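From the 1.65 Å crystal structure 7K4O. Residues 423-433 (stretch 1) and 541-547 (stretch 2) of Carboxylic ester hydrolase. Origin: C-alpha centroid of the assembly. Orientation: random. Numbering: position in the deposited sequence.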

# COMPACT_ATOMS: atom_id res chain seq x y z
N PRO A 423 -2.62 -7.66 -5.32
CA PRO A 423 -3.93 -8.27 -5.34
C PRO A 423 -4.81 -7.81 -4.17
O PRO A 423 -4.40 -7.89 -3.04
N THR A 424 -6.05 -7.41 -4.45
CA THR A 424 -6.98 -7.02 -3.37
C THR A 424 -7.10 -8.12 -2.33
O THR A 424 -7.22 -7.80 -1.12
N ALA A 425 -7.15 -9.40 -2.74
CA ALA A 425 -7.30 -10.51 -1.81
C ALA A 425 -6.13 -10.58 -0.81
O ALA A 425 -6.29 -11.23 0.22
N ALA A 426 -5.00 -9.96 -1.11
CA ALA A 426 -3.83 -9.97 -0.19
C ALA A 426 -4.23 -9.27 1.12
O ALA A 426 -3.73 -9.71 2.18
N SER A 427 -5.08 -8.26 1.04
CA SER A 427 -5.50 -7.51 2.26
C SER A 427 -6.50 -8.31 3.05
O SER A 427 -6.40 -8.37 4.28
N ILE A 428 -7.52 -8.91 2.39
CA ILE A 428 -8.48 -9.76 3.12
C ILE A 428 -7.71 -10.85 3.86
O ILE A 428 -8.02 -11.16 5.03
N ARG A 429 -6.74 -11.47 3.20
CA ARG A 429 -6.04 -12.59 3.84
C ARG A 429 -5.42 -12.18 5.18
O ARG A 429 -5.46 -12.94 6.14
N TYR A 430 -4.79 -11.02 5.23
CA TYR A 430 -4.13 -10.61 6.49
C TYR A 430 -5.16 -10.37 7.59
O TYR A 430 -4.93 -10.78 8.74
N TRP A 431 -6.26 -9.69 7.26
CA TRP A 431 -7.30 -9.45 8.27
C TRP A 431 -7.81 -10.79 8.79
O TRP A 431 -7.97 -10.99 10.02
N GLU A 432 -7.98 -11.77 7.91
CA GLU A 432 -8.43 -13.10 8.37
C GLU A 432 -7.37 -13.82 9.22
O GLU A 432 -7.74 -14.53 10.14
N SER A 433 -6.09 -13.63 8.91
CA SER A 433 -4.96 -14.19 9.68
C SER A 433 -5.03 -13.63 11.08
O SER A 433 -4.91 -14.40 12.08
N SER A 541 -15.32 -16.52 -1.76
CA SER A 541 -14.54 -16.27 -3.00
C SER A 541 -13.23 -15.52 -2.70
O SER A 541 -12.35 -15.54 -3.54
N TRP A 542 -13.16 -14.86 -1.54
CA TRP A 542 -11.97 -14.05 -1.15
C TRP A 542 -11.00 -14.89 -0.34
O TRP A 542 -9.98 -14.31 0.13
N HIS A 543 -11.33 -16.14 -0.04
CA HIS A 543 -10.52 -16.98 0.87
C HIS A 543 -9.84 -18.05 0.03
O HIS A 543 -10.54 -18.73 -0.75
N TYR A 544 -8.55 -18.24 0.24
CA TYR A 544 -7.74 -19.17 -0.58
C TYR A 544 -7.01 -20.16 0.31
O TYR A 544 -6.46 -19.84 1.35
N ASP A 545 -7.02 -21.42 -0.14
CA ASP A 545 -6.27 -22.51 0.49
C ASP A 545 -4.95 -22.66 -0.26
O ASP A 545 -4.94 -23.14 -1.44
N LEU A 546 -3.84 -22.21 0.33
CA LEU A 546 -2.53 -22.27 -0.36
C LEU A 546 -1.91 -23.64 -0.08
O LEU A 546 -0.92 -23.76 0.67
N ASP A 547 -2.52 -24.68 -0.64
CA ASP A 547 -2.13 -26.06 -0.29
C ASP A 547 -0.80 -26.48 -0.94
O ASP A 547 -0.29 -27.53 -0.54

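The contact joins one side of a helix that runs through Ala425 to Ser433 and beyond to a segment without regular secondary structure, 541-547, and buries 430 Å² summed over both sides. The CA atoms of Ala425 and Trp542 lie 5.9 Å apart, whereas those of Arg429 and His543 are 6.9 Å apart. The small residue thus sits where the backbones draw close. On the helix, the contacting residues recur at Ala425, Ile428, Arg429 and Glu432, the spacing expected of a single helical face; Ala426, Ser427, Tyr430, Trp431 and Ser433 make no contact.

The largest bump is Trp542, with 93 Å² covered. Its CA-to-CB bond points toward the helix, and chi1 of -71° (m) with chi2 of 98° lays the six-membered part of the indole against Thr424, Ala425 and Ile428. Ala425 supplies the shallow place in this surface: its N approaches Trp542 CZ3 at 3.8 Å, near the ring plane, and its CB lies 4.0 Å from Trp542 CE3. Thr424 (chi1 m) brings CG2 to 3.7 Å from Trp542 CZ3. Ile428, in the m, p rotamer, places CD1 3.8 Å from Trp542 CE3. The same CD1 is 4.2 Å from the centroid of the six-membered ring and 29° off its normal, an off-centre CH-pi contact. The Ala425 methyl is also shared: CB reaches Tyr544 CE2 at 4.0 Å, so two aromatic side chains share one small methyl.

Farther along the helix, the side chains reach rather than nestle. His543 leaves its backbone sideways, but chi1 of -67° (m) brings the imidazole nearer the helix. Ile428 CG2 lies near the ring plane, 4.1 Å from His543 CD2. Glu432, m at both chi1 and chi2, curls its carboxylate to the same ring edge, where His543 NE2 donates a weak hydrogen bond to Glu432 OE2; the N-O distance is 2.7 Å and the N-H...O angle 144°.

Arg429 spans the longest gap. Its CA-to-CB bond points sideways, yet the t, t, t chain is fully extended before chi4 turns to 91°, carrying the guanidinium to the other stretch. Arg429 NH1 donates to Tyr544 O at 3.0 Å and 152°, with the acceptor near the guanidinium plane. Leu546 (m, t) points toward the helix and covers one guanidinium face, its CD1 3.7 Å from Arg429 CZ. The flat group therefore uses its edge for a polar partner and a face for a methyl.

Three waters complete the seam, one between two backbone carbonyls and two between the Arg429 guanidinium and the backbone of the other stretch. Water 1 donates to Ala425 O at 2.7 Å and to Trp542 O at 2.6 Å, joining two carbonyls that cannot bond to each other. Water 2 accepts from Arg429 NH1 (2.9 Å) and Tyr544 N (3.0 Å). Water 3 accepts from Arg429 NH2 and from Leu546 N, each at 2.9 Å from its oxygen, and donates weakly to Tyr544 O at 3.3 Å. Asp545, directed away, contributes no contact.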

# COMPACT_ATOMS: atom_id res chain seq x y z
CB PRO A 423 -3.66 -9.76 -5.25
CG PRO A 423 -2.30 -9.89 -5.84
CD PRO A 423 -1.53 -8.67 -5.33
CB THR A 424 -8.35 -6.64 -3.96
OG1 THR A 424 -8.14 -5.82 -5.11
CG2 THR A 424 -9.19 -5.93 -2.91
CB ALA A 425 -7.49 -11.79 -2.59
CB ALA A 426 -2.64 -9.33 -0.76
CB SER A 427 -6.00 -6.12 1.91
OG SER A 427 -4.94 -5.27 1.49
CB ILE A 428 -9.53 -10.36 2.15
CG1 ILE A 428 -10.61 -9.36 1.75
CG2 ILE A 428 -10.16 -11.54 2.81
CD1 ILE A 428 -10.18 -8.24 0.91
CB ARG A 429 -4.98 -13.20 2.92
CG ARG A 429 -4.43 -14.47 3.56
CD ARG A 429 -3.42 -15.15 2.63
NE ARG A 429 -2.95 -16.39 3.17
CZ ARG A 429 -3.51 -17.60 2.95
NH1 ARG A 429 -4.55 -17.73 2.14
NH2 ARG A 429 -3.00 -18.68 3.51
CB TYR A 430 -3.25 -9.38 6.28
CG TYR A 430 -2.52 -9.01 7.54
CD1 TYR A 430 -1.55 -9.84 8.10
CD2 TYR A 430 -2.84 -7.84 8.23
CE1 TYR A 430 -0.91 -9.53 9.29
CE2 TYR A 430 -2.19 -7.49 9.40
CZ TYR A 430 -1.23 -8.33 9.94
OH TYR A 430 -0.64 -7.97 11.11
CB TRP A 431 -8.41 -8.58 7.67
CG TRP A 431 -9.52 -8.21 8.60
CD1 TRP A 431 -9.67 -7.01 9.25
CD2 TRP A 431 -10.69 -8.99 8.90
NE1 TRP A 431 -10.86 -7.00 9.94
CE2 TRP A 431 -11.49 -8.21 9.77
CE3 TRP A 431 -11.16 -10.27 8.55
CZ2 TRP A 431 -12.72 -8.65 10.25
CZ3 TRP A 431 -12.37 -10.70 9.03
CH2 TRP A 431 -13.12 -9.91 9.89
CB GLU A 432 -8.80 -13.96 7.16
CG GLU A 432 -9.96 -13.46 6.31
CD GLU A 432 -11.33 -13.54 6.96
OE1 GLU A 432 -11.40 -14.02 8.09
OE2 GLU A 432 -12.31 -13.13 6.29
CB SER A 433 -3.63 -13.89 9.02
OG SER A 433 -3.52 -14.68 7.84
CB SER A 541 -15.29 -15.56 -4.05
OG SER A 541 -15.49 -14.17 -3.75
CB TRP A 542 -12.39 -12.84 -0.31
CG TRP A 542 -13.10 -11.75 -1.04
CD1 TRP A 542 -14.45 -11.54 -1.09
CD2 TRP A 542 -12.50 -10.65 -1.75
NE1 TRP A 542 -14.72 -10.45 -1.84
CE2 TRP A 542 -13.55 -9.85 -2.24
CE3 TRP A 542 -11.19 -10.32 -2.08
CZ2 TRP A 542 -13.32 -8.73 -3.02
CZ3 TRP A 542 -10.95 -9.20 -2.84
CH2 TRP A 542 -12.00 -8.40 -3.30
CB HIS A 543 -11.37 -17.61 1.94
CG HIS A 543 -11.94 -16.63 2.92
ND1 HIS A 543 -13.00 -16.96 3.74
CD2 HIS A 543 -11.57 -15.36 3.23
CE1 HIS A 543 -13.27 -15.92 4.53
NE2 HIS A 543 -12.41 -14.92 4.23
CB TYR A 544 -6.81 -18.43 -1.51
CG TYR A 544 -7.56 -17.62 -2.52
CD1 TYR A 544 -8.00 -18.20 -3.69
CD2 TYR A 544 -7.92 -16.29 -2.28
CE1 TYR A 544 -8.73 -17.49 -4.63
CE2 TYR A 544 -8.64 -15.56 -3.20
CZ TYR A 544 -9.07 -16.17 -4.38
OH TYR A 544 -9.79 -15.47 -5.30
CB ASP A 545 -7.08 -23.81 0.47
CG ASP A 545 -6.30 -24.99 1.02
OD1 ASP A 545 -5.26 -24.80 1.67
OD2 ASP A 545 -6.75 -26.11 0.76
CB LEU A 546 -1.64 -21.11 0.13
CG LEU A 546 -2.29 -19.73 -0.02
CD1 LEU A 546 -1.28 -18.63 0.25
CD2 LEU A 546 -2.84 -19.52 -1.42
CB ASP A 547 -3.26 -27.02 -0.69
CG ASP A 547 -3.52 -27.08 -2.18
OD1 ASP A 547 -3.59 -26.04 -2.85
OD2 ASP A 547 -3.71 -28.21 -2.67
O HOH W 1 -7.46 -13.69 0.58
O HOH W 2 -6.96 -16.14 1.68
O HOH W 3 -4.07 -21.33 3.08